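Local coordinates for protein transmembrane oligosaccharyl transferase, putative (PDB 3VGP) that is a putative transmembrane oligosaccharyl transferase of the AglB family, here represented by its C-terminal globular domain, at residues F147-V150 and V156-F159. The protein carries 1 engineered substitution. Sequence-based numbering, arbitrary orientation.
Sequences FRLV and VKIF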
# COMPACT_ATOMS: atom_id res chain seq x y z
N PHE A 147 -0.24 12.02 -4.87
CA PHE A 147 -1.18 11.21 -4.11
C PHE A 147 -2.19 12.07 -3.37
O PHE A 147 -1.83 13.08 -2.77
CB PHE A 147 -0.41 10.34 -3.11
CG PHE A 147 0.61 9.46 -3.75
CD1 PHE A 147 0.24 8.23 -4.28
CD2 PHE A 147 1.93 9.87 -3.88
CE1 PHE A 147 1.17 7.42 -4.93
CE2 PHE A 147 2.87 9.08 -4.53
CZ PHE A 147 2.49 7.85 -5.06
N ARG A 148 -3.45 11.67 -3.42
CA ARG A 148 -4.53 12.40 -2.76
C ARG A 148 -5.37 11.48 -1.86
O ARG A 148 -5.85 10.44 -2.30
CB ARG A 148 -5.42 13.04 -3.83
CG ARG A 148 -6.67 13.72 -3.30
CD ARG A 148 -7.51 14.29 -4.44
NE ARG A 148 -8.68 15.01 -3.94
CZ ARG A 148 -9.59 15.60 -4.71
NH1 ARG A 148 -9.47 15.56 -6.03
NH2 ARG A 148 -10.61 16.23 -4.16
N LEU A 149 -5.55 11.87 -0.60
CA LEU A 149 -6.38 11.08 0.30
C LEU A 149 -7.82 11.26 -0.16
O LEU A 149 -8.32 12.39 -0.23
CB LEU A 149 -6.23 11.58 1.74
CG LEU A 149 -7.11 10.88 2.78
CD1 LEU A 149 -6.72 9.40 2.89
CD2 LEU A 149 -6.94 11.57 4.13
N VAL A 150 -8.50 10.16 -0.47
CA VAL A 150 -9.88 10.23 -0.94
C VAL A 150 -10.92 9.53 -0.08
O VAL A 150 -12.12 9.79 -0.21
CB VAL A 150 -10.02 9.69 -2.38
CG1 VAL A 150 -9.26 10.58 -3.34
CG2 VAL A 150 -9.50 8.26 -2.46
N VAL A 156 -7.91 3.01 8.22
CA VAL A 156 -7.54 2.55 6.89
C VAL A 156 -7.73 3.75 5.97
O VAL A 156 -8.84 4.28 5.86
CB VAL A 156 -8.45 1.39 6.41
CG1 VAL A 156 -8.01 0.91 5.03
CG2 VAL A 156 -8.41 0.25 7.40
N LYS A 157 -6.65 4.19 5.32
CA LYS A 157 -6.72 5.35 4.44
C LYS A 157 -6.52 4.96 2.98
O LYS A 157 -5.59 4.22 2.66
CB LYS A 157 -5.66 6.38 4.84
CG LYS A 157 -5.79 6.88 6.27
CD LYS A 157 -4.77 7.97 6.59
CE LYS A 157 -4.89 8.41 8.05
NZ LYS A 157 -3.96 9.51 8.39
N ILE A 158 -7.39 5.46 2.11
CA ILE A 158 -7.30 5.18 0.68
C ILE A 158 -6.82 6.42 -0.05
O ILE A 158 -7.44 7.48 0.03
CB ILE A 158 -8.67 4.74 0.11
CG1 ILE A 158 -9.14 3.46 0.81
CG2 ILE A 158 -8.56 4.50 -1.39
CD1 ILE A 158 -10.51 2.99 0.37
N PHE A 159 -5.71 6.28 -0.76
CA PHE A 159 -5.12 7.37 -1.53
C PHE A 159 -5.27 7.07 -3.01
O PHE A 159 -5.09 5.93 -3.44
CB PHE A 159 -3.63 7.51 -1.20
CG PHE A 159 -3.36 7.89 0.23
CD1 PHE A 159 -3.25 9.22 0.60
CD2 PHE A 159 -3.23 6.91 1.21
CE1 PHE A 159 -3.00 9.58 1.92
CE2 PHE A 159 -2.98 7.25 2.54
CZ PHE A 159 -2.86 8.59 2.89
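Leu149 and Phe159 face each other as a non-hydrogen-bonded pair of an antiparallel beta hairpin, with their CA atoms 4.3 Å apart. Side-chain contacts across the pair are apolar. Leu149 CD1 sits over one face of the Phe159 ring, offset toward the rim and 4.0 Å from its centroid, in a CH-pi contact. Leu149 CG is anti to the backbone N (chi1 177°), and CD1 then reaches across to the neighbouring strand, over the Phe159 ring and to within 3.7 Å of Lys157 CB. Lower on the same side chain, Leu149 CB meets Phe159 CE1 at 3.8 Å. Val150 and Ile158 touch through their CG2 methyls at 4.0 Å, the two side chains crossing at about a right angle.

The backbone adds polar contacts. Val150 N donates to Ile158 O at 2.9 Å, and the bond is nearly straight (169°). Phe159 CA approaches Arg148 O at 3.2 Å as a CA-H...O contact. Arg148 also pairs through its backbone with Glu160. The ammonium of Lys157 is held elsewhere, by His137 O and Asn140 OD1.

A near-linear main-chain bond and methyl contacts, with Leu149 over the Phe159 ring, join the outermost strand of the sheet in this chain to its neighbour.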